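Local atomic coordinates of A1 protein (Enterobacteria phage Qbeta, PDB entry 3RLK), a protein that is the read-through form of the phage coat protein, probably a minor structural component of the virion that is needed for infection. Residues Arg77-Arg82 and Thr174-Thr179. Numbering follows the deposited sequence.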
ATOM      1  N   ARG A  77       9.825  -6.220  -6.311  1.00 13.56           N
ATOM      2  CA  ARG A  77       9.381  -5.875  -7.670  1.00 13.58           C
ATOM      3  C   ARG A  77       9.984  -4.521  -8.093  1.00 13.28           C
ATOM      4  O   ARG A  77      10.354  -4.377  -9.230  1.00 14.35           O
ATOM      5  CB  ARG A  77       7.825  -5.841  -7.780  1.00 13.80           C
ATOM      6  CG  ARG A  77       7.165  -7.189  -7.905  1.00 14.27           C
ATOM      7  CD  ARG A  77       7.304  -7.756  -9.307  1.00 19.39           C
ATOM      8  NE  ARG A  77       6.442  -8.926  -9.412  1.00 20.37           N
ATOM      9  CZ  ARG A  77       6.840 -10.151  -9.090  1.00 20.02           C
ATOM     10  NH1 ARG A  77       8.091 -10.319  -8.656  1.00 19.89           N
ATOM     11  NH2 ARG A  77       6.016 -11.203  -9.195  1.00 15.93           N
ATOM     12  N   ASP A  78      10.016  -3.538  -7.171  1.00 13.65           N
ATOM     13  CA  ASP A  78      10.600  -2.204  -7.414  1.00 12.80           C
ATOM     14  C   ASP A  78       9.979  -1.620  -8.684  1.00 13.87           C
ATOM     15  O   ASP A  78      10.667  -1.190  -9.565  1.00 12.55           O
ATOM     16  CB  ASP A  78      12.168  -2.299  -7.451  1.00 14.44           C
ATOM     17  CG  ASP A  78      12.840  -0.903  -7.446  1.00 16.93           C
ATOM     18  OD1 ASP A  78      12.213   0.116  -7.017  1.00 15.34           O
ATOM     19  OD2 ASP A  78      13.971  -0.799  -7.911  1.00 22.14           O
ATOM     20  N   TRP A  79       8.635  -1.621  -8.729  1.00 14.33           N
ATOM     21  CA  TRP A  79       7.850  -1.283  -9.912  1.00 14.98           C
ATOM     22  C   TRP A  79       8.238   0.071 -10.505  1.00 15.35           C
ATOM     23  O   TRP A  79       8.368   0.207 -11.746  1.00 15.21           O
ATOM     24  CB  TRP A  79       6.373  -1.242  -9.480  1.00 14.81           C
ATOM     25  CG  TRP A  79       5.767  -2.514  -8.871  1.00 11.75           C
ATOM     26  CD1 TRP A  79       5.630  -2.842  -7.521  1.00  8.13           C
ATOM     27  CD2 TRP A  79       5.264  -3.630  -9.599  1.00 14.68           C
ATOM     28  NE1 TRP A  79       5.002  -4.057  -7.387  1.00 12.42           N
ATOM     29  CE2 TRP A  79       4.773  -4.575  -8.645  1.00 14.16           C
ATOM     30  CE3 TRP A  79       5.140  -3.921 -10.989  1.00 14.90           C
ATOM     31  CZ2 TRP A  79       4.175  -5.819  -9.031  1.00 14.58           C
ATOM     32  CZ3 TRP A  79       4.537  -5.143 -11.382  1.00 17.32           C
ATOM     33  CH2 TRP A  79       4.029  -6.071 -10.390  1.00 11.82           C
ATOM     34  N   ASP A  80       8.454   1.068  -9.632  1.00 14.47           N
ATOM     35  CA  ASP A  80       8.726   2.449 -10.032  1.00 15.73           C
ATOM     36  C   ASP A  80      10.202   2.842  -9.910  1.00 16.03           C
ATOM     37  O   ASP A  80      10.544   4.046  -9.944  1.00 15.56           O
ATOM     38  CB  ASP A  80       7.788   3.420  -9.254  1.00 14.46           C
ATOM     39  CG  ASP A  80       7.853   3.232  -7.762  1.00 18.80           C
ATOM     40  OD1 ASP A  80       8.786   2.523  -7.303  1.00 19.24           O
ATOM     41  OD2 ASP A  80       7.006   3.836  -7.005  1.00 17.46           O
ATOM     42  N   SER A  81      11.081   1.834  -9.746  1.00 16.24           N
ATOM     43  CA  SER A  81      12.545   2.022  -9.633  1.00 17.06           C
ATOM     44  C   SER A  81      13.036   2.874  -8.461  1.00 16.20           C
ATOM     45  O   SER A  81      14.181   3.329  -8.446  1.00 17.81           O
ATOM     46  CB  SER A  81      13.070   2.592 -10.936  1.00 18.25           C
ATOM     47  OG  SER A  81      13.015   1.584 -11.929  1.00 22.88           O
ATOM     48  N   ARG A  82      12.205   3.081  -7.454  1.00 15.17           N
ATOM     49  CA  ARG A  82      12.640   3.936  -6.332  1.00 14.81           C
ATOM     50  C   ARG A  82      13.744   3.326  -5.466  1.00 15.33           C
ATOM     51  O   ARG A  82      14.404   4.028  -4.653  1.00 15.21           O
ATOM     52  CB  ARG A  82      11.423   4.315  -5.492  1.00 14.41           C
ATOM     53  CG  ARG A  82      10.435   5.197  -6.258  1.00 12.33           C
ATOM     54  CD  ARG A  82       9.310   5.746  -5.326  1.00 11.26           C
ATOM     55  NE  ARG A  82       8.503   4.632  -4.746  1.00 13.67           N
ATOM     56  CZ  ARG A  82       8.634   4.105  -3.521  1.00 11.60           C
ATOM     57  NH1 ARG A  82       9.510   4.587  -2.603  1.00  9.48           N
ATOM     58  NH2 ARG A  82       7.841   3.041  -3.204  1.00 12.46           N
ATOM     59  N   THR A 174      -1.407  -3.931 -12.475  1.00 14.96           N
ATOM     60  CA  THR A 174      -2.832  -3.710 -12.675  1.00 16.60           C
ATOM     61  C   THR A 174      -3.626  -4.987 -12.434  1.00 16.86           C
ATOM     62  O   THR A 174      -4.858  -4.927 -12.345  1.00 18.98           O
ATOM     63  CB  THR A 174      -3.130  -3.144 -14.085  1.00 17.80           C
ATOM     64  OG1 THR A 174      -2.934  -4.206 -15.019  1.00 16.42           O
ATOM     65  CG2 THR A 174      -2.222  -1.980 -14.433  1.00 19.71           C
ATOM     66  N   LYS A 175      -2.951  -6.150 -12.302  1.00 17.27           N
ATOM     67  CA  LYS A 175      -3.624  -7.379 -11.900  1.00 15.32           C
ATOM     68  C   LYS A 175      -3.846  -7.464 -10.391  1.00 15.21           C
ATOM     69  O   LYS A 175      -4.507  -8.358  -9.935  1.00 14.55           O
ATOM     70  CB  LYS A 175      -2.880  -8.632 -12.424  1.00 16.23           C
ATOM     71  CG  LYS A 175      -2.798  -8.551 -13.998  1.00 17.93           C
ATOM     72  CD  LYS A 175      -2.699  -9.992 -14.625  1.00 25.45           C
ATOM     73  CE  LYS A 175      -3.046  -9.936 -16.104  1.00 32.23           C
ATOM     74  NZ  LYS A 175      -1.941  -9.121 -16.700  1.00 33.21           N
ATOM     75  N   PHE A 176      -3.292  -6.535  -9.612  1.00 14.41           N
ATOM     76  CA  PHE A 176      -3.445  -6.568  -8.137  1.00 12.86           C
ATOM     77  C   PHE A 176      -4.705  -5.827  -7.659  1.00 13.59           C
ATOM     78  O   PHE A 176      -5.134  -4.862  -8.308  1.00 15.22           O
ATOM     79  CB  PHE A 176      -2.240  -5.796  -7.514  1.00 12.50           C
ATOM     80  CG  PHE A 176      -0.948  -6.554  -7.487  1.00 14.80           C
ATOM     81  CD1 PHE A 176      -0.268  -6.768  -6.272  1.00 11.14           C
ATOM     82  CD2 PHE A 176      -0.403  -7.058  -8.662  1.00 14.06           C
ATOM     83  CE1 PHE A 176       0.965  -7.473  -6.249  1.00 15.31           C
ATOM     84  CE2 PHE A 176       0.843  -7.768  -8.672  1.00 15.23           C
ATOM     85  CZ  PHE A 176       1.545  -7.934  -7.485  1.00 13.33           C
ATOM     86  N   ASP A 177      -5.275  -6.280  -6.548  1.00 12.75           N
ATOM     87  CA  ASP A 177      -6.392  -5.604  -5.882  1.00 11.31           C
ATOM     88  C   ASP A 177      -6.383  -5.937  -4.422  1.00 11.99           C
ATOM     89  O   ASP A 177      -5.704  -6.852  -4.040  1.00 11.73           O
ATOM     90  CB  ASP A 177      -7.711  -5.848  -6.613  1.00 13.73           C
ATOM     91  CG  ASP A 177      -8.296  -7.258  -6.404  1.00 16.69           C
ATOM     92  OD1 ASP A 177      -8.224  -7.865  -5.325  1.00 15.93           O
ATOM     93  OD2 ASP A 177      -8.865  -7.745  -7.383  1.00 20.46           O
ATOM     94  N   LYS A 178      -7.127  -5.219  -3.589  1.00  9.72           N
ATOM     95  CA  LYS A 178      -7.017  -5.437  -2.164  1.00  9.60           C
ATOM     96  C   LYS A 178      -7.494  -6.791  -1.651  1.00 10.32           C
ATOM     97  O   LYS A 178      -7.105  -7.164  -0.543  1.00 10.32           O
ATOM     98  CB  LYS A 178      -7.800  -4.294  -1.482  1.00 11.56           C
ATOM     99  CG  LYS A 178      -9.300  -4.492  -1.676  1.00 12.02           C
ATOM    100  CD  LYS A 178     -10.015  -3.193  -1.288  1.00 17.16           C
ATOM    101  CE  LYS A 178     -11.469  -3.418  -1.147  1.00 18.16           C
ATOM    102  NZ  LYS A 178     -12.055  -2.343  -0.279  1.00 22.31           N
ATOM    103  N   THR A 179      -8.342  -7.507  -2.395  1.00  9.97           N
ATOM    104  CA  THR A 179      -8.744  -8.873  -2.021  1.00 10.92           C
ATOM    105  C   THR A 179      -7.668  -9.962  -2.400  1.00 10.11           C
ATOM    106  O   THR A 179      -7.333 -10.804  -1.557  1.00 11.61           O
ATOM    107  CB  THR A 179     -10.061  -9.189  -2.676  1.00 12.36           C
ATOM    108  OG1 THR A 179     -10.950  -8.113  -2.298  1.00 17.04           O
ATOM    109  CG2 THR A 179     -10.660 -10.481  -2.112  1.00 14.94           C
TER
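W79 and F176 reach each other with first torsions of the same class. In both, CG stands anti to the carbonyl carbon and beside the backbone N, with chi1 at -59° in W79 and -77° in F176. The two side chains come from opposite directions and bridge backbones whose nearest CA atoms, those of W79 and T174, are 11.3 Å apart. The rings form an offset edge-to-face pair. The six-membered ring of W79 turns its edge toward the face of F176, with the planes at 88° and the centroids 5.6 Å apart. The offset brings the indole to one rim of the phenyl ring. W79 CZ2 lies 3.7 Å from F176 CZ and 3.9 Å from F176 CE2. W79 CH2 follows at 4.0 Å from F176 CE2.

The indole is held from other sides too. R77 CB lies over one face of the indole, 3.3 Å above the ring plane and offset toward the rim. W79 NE1 donates to the backbone O of D98, which fixes the ring's polar edge. D98 also accepts from the backbone N of R77 and D78 through its carboxylate. F176 is buried and packs on I97 and I169. W79 is itself the second residue of a type I beta turn from D78 to S81, closed by S81 N to D78 O. R82 NE meets D80 OD2 in a salt bridge of 2.8 Å, on the syn side of the carboxylate but tilted well out of its plane, and T102 OG1 is a second partner of this oxygen.

The arrangement is an offset T-shaped aromatic pair. It joins two long loops of the read-through domain beside strand 96-98, one before strand 90-91 and one before strand 183-188.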